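Local coordinates for membrane lipoprotein family protein (Aeropyrum pernix, PDB 4PEV), which probably binds nucleosides such as adenosine, as the solute-binding lipoprotein of an ABC transporter in the BMP family, at residues C[56-61]-C[89-94]; C[118-123]-C[193-198]; C[140-145]-C[155-160]; C[200-205]-C[222-227]. One frame throughout, in Å; residues are numbered along the deposited sequence.

Interaction 1 of 4, residues C[56-61]-C[89-94]; sequences LVLFDV and VFQTPQ. With ADN (adenosine), chain F.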
# COMPACT_ATOMS: atom_id res chain seq x y z
N LEU C 56 10.73 -12.27 15.88
CA LEU C 56 9.73 -13.05 15.18
C LEU C 56 8.92 -12.09 14.34
O LEU C 56 8.40 -11.09 14.86
CB LEU C 56 8.81 -13.77 16.16
CG LEU C 56 7.73 -14.66 15.53
CD1 LEU C 56 8.33 -15.84 14.76
CD2 LEU C 56 6.78 -15.15 16.60
N VAL C 57 8.84 -12.38 13.05
CA VAL C 57 7.99 -11.62 12.15
C VAL C 57 6.83 -12.51 11.80
O VAL C 57 7.00 -13.62 11.28
CB VAL C 57 8.70 -11.22 10.86
CG1 VAL C 57 7.73 -10.47 9.94
CG2 VAL C 57 9.92 -10.36 11.18
N LEU C 58 5.65 -12.00 12.09
CA LEU C 58 4.46 -12.81 12.17
C LEU C 58 3.49 -12.19 11.18
O LEU C 58 2.94 -11.11 11.42
CB LEU C 58 3.97 -12.79 13.62
CG LEU C 58 3.09 -13.88 14.23
CD1 LEU C 58 3.25 -15.26 13.60
CD2 LEU C 58 3.32 -13.95 15.73
N PHE C 59 3.33 -12.84 10.04
CA PHE C 59 2.47 -12.35 8.99
C PHE C 59 1.01 -12.61 9.29
O PHE C 59 0.63 -13.42 10.14
CB PHE C 59 2.85 -12.95 7.63
CG PHE C 59 4.22 -12.56 7.15
CD1 PHE C 59 4.52 -11.23 6.85
CD2 PHE C 59 5.23 -13.52 7.02
CE1 PHE C 59 5.80 -10.86 6.42
CE2 PHE C 59 6.50 -13.16 6.58
CZ PHE C 59 6.79 -11.84 6.28
N ASP C 60 0.20 -11.88 8.56
CA ASP C 60 -1.23 -11.86 8.74
C ASP C 60 -1.79 -13.03 7.98
O ASP C 60 -2.15 -14.04 8.54
CB ASP C 60 -1.78 -10.54 8.16
CG ASP C 60 -2.82 -9.96 9.00
OD1 ASP C 60 -3.12 -10.58 10.04
OD2 ASP C 60 -3.32 -8.88 8.65
N VAL C 61 -1.79 -12.88 6.66
CA VAL C 61 -2.56 -13.74 5.79
C VAL C 61 -1.58 -14.48 4.90
O VAL C 61 -1.49 -15.71 4.95
CB VAL C 61 -3.51 -12.88 4.92
CG1 VAL C 61 -4.23 -13.74 3.90
CG2 VAL C 61 -4.49 -12.13 5.81
N VAL C 89 13.05 -14.94 12.55
CA VAL C 89 12.22 -16.08 12.17
C VAL C 89 10.93 -15.51 11.59
O VAL C 89 10.34 -14.61 12.18
CB VAL C 89 11.85 -16.93 13.40
CG1 VAL C 89 10.83 -18.00 13.04
CG2 VAL C 89 13.09 -17.54 14.02
N PHE C 90 10.51 -16.01 10.43
CA PHE C 90 9.22 -15.62 9.85
C PHE C 90 8.21 -16.69 10.19
O PHE C 90 8.58 -17.82 10.52
CB PHE C 90 9.31 -15.47 8.34
CG PHE C 90 10.29 -14.42 7.92
CD1 PHE C 90 9.93 -13.08 7.94
CD2 PHE C 90 11.57 -14.76 7.51
CE1 PHE C 90 10.82 -12.11 7.55
CE2 PHE C 90 12.47 -13.79 7.12
CZ PHE C 90 12.09 -12.47 7.13
N GLN C 91 6.94 -16.34 10.14
CA GLN C 91 5.90 -17.31 10.44
C GLN C 91 4.55 -16.84 9.89
O GLN C 91 4.20 -15.66 10.00
CB GLN C 91 5.81 -17.51 11.95
CG GLN C 91 4.82 -18.58 12.36
CD GLN C 91 4.86 -18.86 13.83
OE1 GLN C 91 5.90 -18.76 14.47
NE2 GLN C 91 3.71 -19.22 14.39
N THR C 92 3.82 -17.78 9.30
CA THR C 92 2.55 -17.48 8.62
C THR C 92 1.46 -18.43 9.12
O THR C 92 1.48 -19.62 8.80
CB THR C 92 2.69 -17.59 7.09
OG1 THR C 92 3.92 -16.97 6.66
CG2 THR C 92 1.52 -16.91 6.39
N PRO C 93 0.51 -17.90 9.91
CA PRO C 93 -0.59 -18.73 10.38
C PRO C 93 -1.40 -19.26 9.23
O PRO C 93 -1.56 -18.57 8.21
CB PRO C 93 -1.46 -17.75 11.20
CG PRO C 93 -0.63 -16.55 11.42
CD PRO C 93 0.33 -16.49 10.27
N GLN C 94 -1.91 -20.47 9.38
CA GLN C 94 -2.65 -21.13 8.30
C GLN C 94 -4.13 -20.81 8.33
O GLN C 94 -4.81 -21.08 7.35
CB GLN C 94 -2.44 -22.65 8.37
CG GLN C 94 -1.02 -23.06 8.01
CD GLN C 94 -0.56 -22.48 6.68
OE1 GLN C 94 -1.00 -22.91 5.61
NE2 GLN C 94 0.35 -21.49 6.73
O5' ADN F . -1.66 -3.99 -0.92
C5' ADN F . -2.44 -2.86 -0.49
C4' ADN F . -2.63 -2.72 1.03
O4' ADN F . -3.40 -3.80 1.57
C3' ADN F . -1.37 -2.70 1.89
O3' ADN F . -0.73 -1.41 1.89
C2' ADN F . -1.90 -3.12 3.25
O2' ADN F . -2.48 -2.03 3.99
C1' ADN F . -2.97 -4.11 2.89
N9 ADN F . -2.44 -5.49 2.90
C8 ADN F . -1.73 -6.10 1.92
N7 ADN F . -1.42 -7.38 2.26
C5 ADN F . -1.96 -7.59 3.48
C6 ADN F . -2.03 -8.70 4.45
N6 ADN F . -1.44 -9.88 4.16
N1 ADN F . -2.69 -8.50 5.62
C2 ADN F . -3.28 -7.33 5.93
N3 ADN F . -3.25 -6.28 5.10
C4 ADN F . -2.63 -6.34 3.90

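Interaction 2 of 4, residues C[118-123]-C[193-198]; sequences VGFLWQ and MDIPPL. With ADN (adenosine), chain F.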
# COMPACT_ATOMS: atom_id res chain seq x y z
N VAL C 118 2.64 -8.13 11.40
CA VAL C 118 2.49 -7.49 10.09
C VAL C 118 1.06 -7.58 9.58
O VAL C 118 0.69 -8.53 8.88
CB VAL C 118 3.47 -8.10 9.05
CG1 VAL C 118 3.29 -7.48 7.67
CG2 VAL C 118 4.91 -7.91 9.49
N GLY C 119 0.26 -6.57 9.91
CA GLY C 119 -1.06 -6.44 9.34
C GLY C 119 -2.10 -6.09 10.38
O GLY C 119 -2.01 -6.49 11.54
N PHE C 120 -3.10 -5.35 9.93
CA PHE C 120 -4.22 -4.95 10.76
C PHE C 120 -4.90 -6.10 11.51
O PHE C 120 -5.31 -5.90 12.65
CB PHE C 120 -5.26 -4.22 9.90
CG PHE C 120 -6.55 -3.98 10.61
CD1 PHE C 120 -6.65 -2.94 11.54
CD2 PHE C 120 -7.64 -4.81 10.40
CE1 PHE C 120 -7.83 -2.72 12.23
CE2 PHE C 120 -8.82 -4.60 11.09
CZ PHE C 120 -8.91 -3.56 12.00
N LEU C 121 -5.04 -7.27 10.89
CA LEU C 121 -5.82 -8.35 11.51
C LEU C 121 -5.25 -8.85 12.84
O LEU C 121 -5.95 -9.56 13.59
CB LEU C 121 -5.98 -9.54 10.57
CG LEU C 121 -6.64 -9.35 9.20
CD1 LEU C 121 -6.78 -10.70 8.51
CD2 LEU C 121 -8.00 -8.66 9.32
N TRP C 122 -4.01 -8.49 13.14
CA TRP C 122 -3.37 -8.78 14.42
C TRP C 122 -3.83 -7.89 15.58
O TRP C 122 -3.50 -8.15 16.73
CB TRP C 122 -1.85 -8.63 14.28
CG TRP C 122 -1.19 -9.77 13.60
CD1 TRP C 122 -0.52 -9.74 12.42
CD2 TRP C 122 -1.14 -11.12 14.06
NE1 TRP C 122 -0.06 -10.99 12.11
CE2 TRP C 122 -0.42 -11.86 13.10
CE3 TRP C 122 -1.63 -11.78 15.20
CZ2 TRP C 122 -0.18 -13.22 13.24
CZ3 TRP C 122 -1.37 -13.13 15.35
CH2 TRP C 122 -0.66 -13.84 14.37
N GLN C 123 -4.58 -6.84 15.28
CA GLN C 123 -4.96 -5.85 16.28
C GLN C 123 -5.88 -6.42 17.34
O GLN C 123 -5.70 -6.16 18.51
CB GLN C 123 -5.64 -4.68 15.62
CG GLN C 123 -5.67 -3.45 16.47
CD GLN C 123 -6.65 -2.44 15.94
OE1 GLN C 123 -6.36 -1.69 15.00
NE2 GLN C 123 -7.83 -2.43 16.53
N MSE C 193 -9.34 -6.73 1.54
CA MSE C 193 -10.38 -6.82 2.56
C MSE C 193 -10.88 -5.47 2.98
O MSE C 193 -10.15 -4.47 2.94
CB MSE C 193 -9.83 -7.49 3.81
CG MSE C 193 -9.33 -8.90 3.54
SE MSE C 193 -8.74 -9.68 5.25
CE MSE C 193 -10.54 -10.24 5.86
N ASP C 194 -12.15 -5.44 3.41
CA ASP C 194 -12.77 -4.21 3.88
C ASP C 194 -12.35 -3.90 5.33
O ASP C 194 -13.03 -4.27 6.29
CB ASP C 194 -14.28 -4.34 3.77
CG ASP C 194 -14.99 -3.02 3.99
OD1 ASP C 194 -14.46 -2.18 4.77
OD2 ASP C 194 -16.07 -2.84 3.38
N ILE C 195 -11.24 -3.19 5.47
CA ILE C 195 -10.66 -2.91 6.77
C ILE C 195 -10.09 -1.50 6.80
O ILE C 195 -9.90 -0.91 5.74
CB ILE C 195 -9.56 -3.93 7.08
CG1 ILE C 195 -8.51 -3.99 5.95
CG2 ILE C 195 -10.17 -5.31 7.27
CD1 ILE C 195 -7.20 -4.58 6.40
N PRO C 196 -9.82 -0.95 8.01
CA PRO C 196 -9.44 0.46 8.20
C PRO C 196 -8.35 1.02 7.30
O PRO C 196 -8.54 2.12 6.80
CB PRO C 196 -9.03 0.52 9.67
CG PRO C 196 -9.96 -0.44 10.31
CD PRO C 196 -10.06 -1.58 9.33
N PRO C 197 -7.24 0.30 7.10
CA PRO C 197 -6.21 0.90 6.23
C PRO C 197 -6.73 1.13 4.83
O PRO C 197 -6.47 2.18 4.24
CB PRO C 197 -5.10 -0.13 6.21
CG PRO C 197 -5.37 -1.03 7.39
CD PRO C 197 -6.85 -1.04 7.57
N LEU C 198 -7.50 0.18 4.32
CA LEU C 198 -8.10 0.33 3.00
C LEU C 198 -9.19 1.39 2.96
O LEU C 198 -9.45 1.97 1.89
CB LEU C 198 -8.61 -1.01 2.46
CG LEU C 198 -7.50 -1.74 1.68
CD1 LEU C 198 -6.29 -2.05 2.54
CD2 LEU C 198 -8.05 -3.02 1.08
O5' ADN F . -1.66 -3.99 -0.92
C5' ADN F . -2.44 -2.86 -0.49
C4' ADN F . -2.63 -2.72 1.03
O4' ADN F . -3.40 -3.80 1.57
C3' ADN F . -1.37 -2.70 1.89
O3' ADN F . -0.73 -1.41 1.89
C2' ADN F . -1.90 -3.12 3.25
O2' ADN F . -2.48 -2.03 3.99
C1' ADN F . -2.97 -4.11 2.89
N9 ADN F . -2.44 -5.49 2.90
C8 ADN F . -1.73 -6.10 1.92
N7 ADN F . -1.42 -7.38 2.26
C5 ADN F . -1.96 -7.59 3.48
C6 ADN F . -2.03 -8.70 4.45
N6 ADN F . -1.44 -9.88 4.16
N1 ADN F . -2.69 -8.50 5.62
C2 ADN F . -3.28 -7.33 5.93
N3 ADN F . -3.25 -6.28 5.10
C4 ADN F . -2.63 -6.34 3.90

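Interaction 3 of 4, residues C[140-145]-C[155-160]; sequences LIDAAT and YLFREQ. With ADN (adenosine), chain F.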
# COMPACT_ATOMS: atom_id res chain seq x y z
N LEU C 140 3.38 -3.59 16.20
CA LEU C 140 2.24 -3.80 15.33
C LEU C 140 2.43 -2.93 14.12
O LEU C 140 2.65 -1.73 14.26
CB LEU C 140 0.95 -3.43 16.06
CG LEU C 140 -0.38 -3.70 15.35
CD1 LEU C 140 -0.45 -5.09 14.71
CD2 LEU C 140 -1.54 -3.51 16.32
N ILE C 141 2.40 -3.52 12.92
CA ILE C 141 2.61 -2.75 11.69
C ILE C 141 1.29 -2.59 10.93
O ILE C 141 0.53 -3.56 10.79
CB ILE C 141 3.63 -3.41 10.75
CG1 ILE C 141 4.91 -3.84 11.50
CG2 ILE C 141 3.98 -2.49 9.59
CD1 ILE C 141 5.60 -2.75 12.29
N ASP C 142 1.04 -1.36 10.47
CA ASP C 142 -0.15 -0.99 9.69
C ASP C 142 -1.41 -0.93 10.56
O ASP C 142 -2.53 -0.95 10.04
CB ASP C 142 -0.35 -1.96 8.51
CG ASP C 142 -1.06 -1.31 7.32
OD1 ASP C 142 -0.68 -0.18 6.94
OD2 ASP C 142 -1.98 -1.95 6.74
N ALA C 143 -1.24 -0.86 11.87
CA ALA C 143 -2.37 -0.78 12.79
C ALA C 143 -1.93 -0.28 14.14
O ALA C 143 -0.75 -0.32 14.47
CB ALA C 143 -3.06 -2.14 12.95
N ALA C 144 -2.90 0.22 14.89
CA ALA C 144 -2.69 0.65 16.26
C ALA C 144 -3.78 0.12 17.15
O ALA C 144 -4.96 0.01 16.77
CB ALA C 144 -2.63 2.16 16.34
N THR C 145 -3.36 -0.20 18.37
CA THR C 145 -4.18 -0.90 19.32
C THR C 145 -5.19 0.10 19.93
O THR C 145 -4.94 1.30 19.92
CB THR C 145 -3.24 -1.64 20.31
OG1 THR C 145 -3.97 -2.67 20.97
CG2 THR C 145 -2.58 -0.69 21.32
N TYR C 155 2.74 1.14 14.53
CA TYR C 155 3.13 1.92 13.35
C TYR C 155 1.95 2.02 12.39
O TYR C 155 1.56 1.05 11.75
CB TYR C 155 4.36 1.31 12.68
CG TYR C 155 5.64 1.42 13.50
CD1 TYR C 155 5.89 0.54 14.55
CD2 TYR C 155 6.59 2.39 13.22
CE1 TYR C 155 7.06 0.63 15.29
CE2 TYR C 155 7.76 2.49 13.96
CZ TYR C 155 8.00 1.61 15.00
OH TYR C 155 9.17 1.70 15.75
N LEU C 156 1.36 3.21 12.33
CA LEU C 156 0.21 3.50 11.48
C LEU C 156 0.67 4.38 10.35
O LEU C 156 1.56 5.20 10.55
CB LEU C 156 -0.83 4.30 12.23
CG LEU C 156 -1.79 3.51 13.11
CD1 LEU C 156 -2.50 4.49 14.03
CD2 LEU C 156 -2.76 2.73 12.24
N PHE C 157 0.04 4.23 9.19
CA PHE C 157 0.30 5.13 8.07
C PHE C 157 -0.93 5.98 7.81
O PHE C 157 -2.04 5.64 8.20
CB PHE C 157 0.69 4.36 6.82
CG PHE C 157 1.99 3.61 6.95
CD1 PHE C 157 2.03 2.35 7.53
CD2 PHE C 157 3.17 4.16 6.49
CE1 PHE C 157 3.22 1.66 7.65
CE2 PHE C 157 4.37 3.48 6.61
CZ PHE C 157 4.40 2.23 7.18
N ARG C 158 -0.71 7.12 7.16
CA ARG C 158 -1.80 7.99 6.76
C ARG C 158 -1.99 7.81 5.26
O ARG C 158 -1.54 8.63 4.45
CB ARG C 158 -1.47 9.44 7.14
CG ARG C 158 -1.29 9.68 8.64
CD ARG C 158 -1.15 11.17 8.97
NE ARG C 158 0.06 11.74 8.39
CZ ARG C 158 1.28 11.65 8.92
NH1 ARG C 158 1.48 11.02 10.08
NH2 ARG C 158 2.33 12.19 8.29
N GLU C 159 -2.67 6.71 4.90
CA GLU C 159 -2.79 6.27 3.51
C GLU C 159 -3.56 7.24 2.63
O GLU C 159 -3.37 7.26 1.42
CB GLU C 159 -3.50 4.91 3.43
CG GLU C 159 -2.65 3.72 3.84
CD GLU C 159 -2.63 3.46 5.34
OE1 GLU C 159 -3.30 4.19 6.11
OE2 GLU C 159 -1.94 2.51 5.75
N GLN C 160 -4.44 8.03 3.23
CA GLN C 160 -5.14 9.07 2.50
C GLN C 160 -4.13 9.94 1.73
O GLN C 160 -4.37 10.35 0.58
CB GLN C 160 -5.97 9.95 3.44
CG GLN C 160 -6.91 9.20 4.38
CD GLN C 160 -6.43 9.15 5.83
OE1 GLN C 160 -5.26 8.88 6.11
NE2 GLN C 160 -7.33 9.42 6.75
O5' ADN F . -1.66 -3.99 -0.92
C5' ADN F . -2.44 -2.86 -0.49
C4' ADN F . -2.63 -2.72 1.03
O4' ADN F . -3.40 -3.80 1.57
C3' ADN F . -1.37 -2.70 1.89
O3' ADN F . -0.73 -1.41 1.89
C2' ADN F . -1.90 -3.12 3.25
O2' ADN F . -2.48 -2.03 3.99
C1' ADN F . -2.97 -4.11 2.89
N9 ADN F . -2.44 -5.49 2.90
C8 ADN F . -1.73 -6.10 1.92
N7 ADN F . -1.42 -7.38 2.26
C5 ADN F . -1.96 -7.59 3.48
C6 ADN F . -2.03 -8.70 4.45
N6 ADN F . -1.44 -9.88 4.16
N1 ADN F . -2.69 -8.50 5.62
C2 ADN F . -3.28 -7.33 5.93
N3 ADN F . -3.25 -6.28 5.10
C4 ADN F . -2.63 -6.34 3.90

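Interaction 4 of 4, residues C[200-205]-C[222-227]; sequences RFHIGY and MVWTYT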
# COMPACT_ATOMS: atom_id res chain seq x y z
N ARG C 200 -8.76 4.18 4.42
CA ARG C 200 -7.92 5.35 4.19
C ARG C 200 -7.45 5.45 2.74
O ARG C 200 -7.40 6.56 2.19
CB ARG C 200 -6.73 5.34 5.14
CG ARG C 200 -7.15 5.45 6.59
CD ARG C 200 -6.02 5.87 7.52
NE ARG C 200 -5.23 4.74 7.99
CZ ARG C 200 -5.68 3.82 8.83
NH1 ARG C 200 -6.92 3.88 9.29
NH2 ARG C 200 -4.87 2.83 9.20
N PHE C 201 -7.10 4.32 2.13
CA PHE C 201 -6.76 4.29 0.71
C PHE C 201 -7.95 4.79 -0.09
O PHE C 201 -7.82 5.73 -0.85
CB PHE C 201 -6.37 2.87 0.21
CG PHE C 201 -4.94 2.48 0.49
CD1 PHE C 201 -3.90 3.03 -0.25
CD2 PHE C 201 -4.62 1.55 1.48
CE1 PHE C 201 -2.58 2.66 -0.01
CE2 PHE C 201 -3.31 1.18 1.73
CZ PHE C 201 -2.28 1.73 0.98
N HIS C 202 -9.10 4.15 0.12
CA HIS C 202 -10.30 4.47 -0.64
C HIS C 202 -10.58 5.96 -0.55
O HIS C 202 -10.62 6.64 -1.57
CB HIS C 202 -11.51 3.68 -0.14
CG HIS C 202 -12.72 3.83 -1.00
ND1 HIS C 202 -13.92 3.21 -0.71
CD2 HIS C 202 -12.92 4.52 -2.15
CE1 HIS C 202 -14.80 3.51 -1.65
NE2 HIS C 202 -14.23 4.30 -2.53
N ILE C 203 -10.75 6.46 0.66
CA ILE C 203 -11.01 7.88 0.86
C ILE C 203 -10.00 8.77 0.14
O ILE C 203 -10.37 9.74 -0.47
CB ILE C 203 -11.01 8.23 2.36
CG1 ILE C 203 -12.31 7.76 3.00
CG2 ILE C 203 -10.80 9.73 2.59
CD1 ILE C 203 -12.28 7.79 4.51
N GLY C 204 -8.72 8.44 0.25
CA GLY C 204 -7.69 9.28 -0.36
C GLY C 204 -7.71 9.22 -1.87
O GLY C 204 -7.44 10.21 -2.54
N TYR C 205 -8.04 8.05 -2.40
CA TYR C 205 -8.02 7.83 -3.83
C TYR C 205 -9.16 8.58 -4.48
O TYR C 205 -8.96 9.26 -5.48
CB TYR C 205 -8.09 6.32 -4.12
CG TYR C 205 -7.97 5.93 -5.58
CD1 TYR C 205 -6.87 6.34 -6.36
CD2 TYR C 205 -8.93 5.12 -6.19
CE1 TYR C 205 -6.74 5.96 -7.69
CE2 TYR C 205 -8.81 4.74 -7.53
CZ TYR C 205 -7.71 5.16 -8.27
OH TYR C 205 -7.62 4.79 -9.58
N MSE C 222 -14.85 6.81 -10.85
CA MSE C 222 -13.97 5.89 -10.14
C MSE C 222 -14.75 4.73 -9.58
O MSE C 222 -15.79 4.90 -8.96
CB MSE C 222 -13.21 6.59 -9.01
CG MSE C 222 -12.00 5.76 -8.55
SE MSE C 222 -12.37 4.50 -7.05
CE MSE C 222 -12.49 5.82 -5.60
N VAL C 223 -14.23 3.53 -9.81
CA VAL C 223 -14.87 2.30 -9.38
C VAL C 223 -13.94 1.56 -8.46
O VAL C 223 -12.82 1.19 -8.84
CB VAL C 223 -15.22 1.40 -10.56
CG1 VAL C 223 -15.80 0.07 -10.08
CG2 VAL C 223 -16.18 2.15 -11.49
N TRP C 224 -14.40 1.34 -7.24
CA TRP C 224 -13.63 0.70 -6.20
C TRP C 224 -14.29 -0.62 -5.86
O TRP C 224 -15.46 -0.64 -5.50
CB TRP C 224 -13.60 1.59 -4.98
CG TRP C 224 -12.87 1.03 -3.85
CD1 TRP C 224 -13.32 0.10 -2.97
CD2 TRP C 224 -11.55 1.37 -3.44
NE1 TRP C 224 -12.37 -0.15 -2.02
CE2 TRP C 224 -11.27 0.62 -2.28
CE3 TRP C 224 -10.58 2.25 -3.93
CZ2 TRP C 224 -10.05 0.70 -1.61
CZ3 TRP C 224 -9.38 2.33 -3.27
CH2 TRP C 224 -9.12 1.56 -2.11
N THR C 225 -13.54 -1.71 -5.97
CA THR C 225 -14.04 -3.04 -5.66
C THR C 225 -13.21 -3.76 -4.58
O THR C 225 -12.02 -4.06 -4.78
CB THR C 225 -14.07 -3.92 -6.92
OG1 THR C 225 -14.69 -3.19 -7.98
CG2 THR C 225 -14.85 -5.22 -6.66
N TYR C 226 -13.86 -4.02 -3.44
CA TYR C 226 -13.34 -4.98 -2.47
C TYR C 226 -13.53 -6.39 -3.02
O TYR C 226 -14.63 -6.77 -3.39
CB TYR C 226 -14.07 -4.85 -1.15
CG TYR C 226 -13.68 -3.61 -0.39
CD1 TYR C 226 -12.38 -3.46 0.10
CD2 TYR C 226 -14.60 -2.60 -0.17
CE1 TYR C 226 -12.01 -2.32 0.81
CE2 TYR C 226 -14.25 -1.46 0.53
CZ TYR C 226 -12.95 -1.32 1.02
OH TYR C 226 -12.61 -0.18 1.72
N THR C 227 -12.43 -7.14 -3.11
CA THR C 227 -12.46 -8.56 -3.43
C THR C 227 -12.65 -9.39 -2.17
O THR C 227 -13.17 -10.50 -2.23
CB THR C 227 -11.13 -9.04 -4.05
OG1 THR C 227 -10.09 -8.91 -3.07
CG2 THR C 227 -10.81 -8.25 -5.30

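Interaction 1 of 4, residues C[56-61]-C[89-94]
The backbone N-H of Val57 gives a nearly straight hydrogen bond of 2.8 Å to Val89 O, with 175° at the hydrogen, and so joins strand 54-59 to strand 87-91 in the first beta-alpha-beta unit of a periplasmic-binding-protein lobe. The strands run parallel at 17° to each other. A second sound bond, Phe59 N to Gln91 O at 3.0 Å, continues the pairing, whereas the one from Gln91 N to Val57 O between them is weak. The two faces of the sheet differ. On one, the extended chain of Gln91 lies alongside Leu58, with OE1 near Leu56 CD1; helix 99-108 covers this face. On the other, which helix 69-84 covers, the Phe90 ring packs against Val57, its CD1 3.7 Å from Val57 CB. Phe59 meets Phe90 rim to rim, CE2 to CD1 at 3.7 Å, the ring planes only 5° apart and neither ring over the other's face. Val57 CG1 lies over one face of the Phe59 ring, toward its rim, and Thr92 OG1 approaches the ring edge. An alanine in place of Phe59 would probably leave the Phe90 rim without its aromatic neighbour and open a gap beside Asn70, which binds adenosine. Past the strand the chain turns into the pocket: Asp60 OD2 accepts a hydrogen bond from Leu121 N and lies 3.1 Å from N1 of the adenine.

Interaction 2 of 4, residues C[118-123]-C[193-198]
The contact between Phe120-Leu121 and Met193-Pro197 bridges the cleft of a two-lobed, type I periplasmic-binding-protein fold, beside the bound adenosine. Residues 118-123 lead out of strand 114-118 of one lobe, and residues 193-198 lead into helix 196-214 of the other, with Ile195 at its N-cap position. Everything that meets between them is apolar. The Phe120 ring carries most of the contact: its CG, anti to the backbone N (chi1 170°), is directed to the 193-198 segment, and Pro196 crosses the side chain at about a right angle. Pro196 CD sits over one face of the ring in a CH-pi contact, 3.8 Å from the ring centroid and 21° off the normal. Ile195 runs past the same ring in the opposite direction, its CB 3.9 Å from Phe120 CD2, while Pro197 CG reaches Phe120 CB. An alanine in place of Phe120 would probably leave Pro196 CD without the ring face it rests on and open a gap between the lobes. Both segments also border adenosine directly. Leu198 CD1 lies 3.5 Å from the ribose O4', and at Gly119 a side chain would run into C2 of the adenine as well as the preceding carbonyl oxygen. Nearer the adenine, Leu121 crosses Met193, a selenomethionine, at about a right angle, with CD1 of the leucine 3.9 Å from SE.

Interaction 3 of 4, residues C[140-145]-C[155-160]
Tyr155 meets Leu140 and Ile141 where strands 152-157 and 137-141 run side by side in the parallel sheet of the first lobe. Its N-H bonds to Leu140 O at 2.9 Å, and its carbonyl oxygen receives Asp142 N at 2.8 Å, with a weak second bond from Ala143 N. Its side chain points the same way as that of Ile141, CD1 to CD1 at 4.0 Å. Leu156 spreads its two methyls over the loop that follows the neighbouring strand, CD1 against Ala144 CB and CD2 3.6 Å from Ala143 CA. Phe157 crosses the Asp142 side chain at about a right angle, its CD1 near OD1. Beyond Arg158, the Glu159 chain is bent at chi2; its OE2 lies 3.2 Å from Asp142 OD1, the two carboxylate planes 78° apart. Two acceptors so close would probably repel; Lys299 NZ forms salt bridges to both oxygens and is likely to offset this. Glu159 has a further salt bridge from OE1 to Arg200 NE, so each of its oxygens has a basic partner. With OD1 held by Lys299, the other oxygen of Asp142 serves the ligand: adenosine O2' donates to OD2 at 2.8 Å.

Interaction 4 of 4, residues C[200-205]-C[222-227]
His202 lays its imidazole flat over the indole of Trp224, and this stack pins helix 196-214 to strand 222-226 within the beta-alpha-beta unit that begins at strand 186-191. The centroids of the imidazole and of the five-membered indole ring are 3.8 Å apart, with the planes 7° from parallel. Both side chains hold CG anti to the backbone N (chi1 -172° for His202), directing it to the other segment. Contacts from the CB atoms widen the overlap: His202 CB stands 3.6 Å from the centroid of the six-membered indole ring, 12° off its normal, and Trp224 CB lies in turn over the imidazole. Methyl CE of Met222, a selenomethionine, approaches the imidazole edge, 3.7 Å from His202 CD2. Bent at chi2 and chi3, the same chain brings SE 4.7 Å from the Tyr205 ring centroid in an oblique Met-aromatic contact, while its CG touches Tyr205 CE2 at 3.5 Å. The rim of the indole also meets Tyr205, CE3 against CD2. The polar ends of His202 and Tyr226 converge on one outside partner, Tyr404, whose OH is hydrogen-bonded to His202 ND1 and Tyr226 OH, which probably helps to fix the turn of the imidazole in the stack. Phe201 belongs to both the packing and the ligand pocket: its ring touches adenosine, whereas its CB lies 3.8 Å from Trp224 CH2, near the indole plane.

Interactions 1 and 3 belong to the same parallel sheet, and both rest on backbone bonds between strands. Interaction 1 lies toward its outer edge, with partly exposed residues, while interaction 3 is the most buried of the four and carries charged groups into the pocket. Interaction 4 lies in the other lobe and binds helix to strand by aromatic stacking. Interaction 2 alone spans the two lobes, and does so with apolar side chains; it shares helix 196-214 with interaction 4. The first three touch adenosine at different points, 1 at the adenine, 2 and 3 at the ribose, and Phe201 of interaction 4 also reaches the ligand.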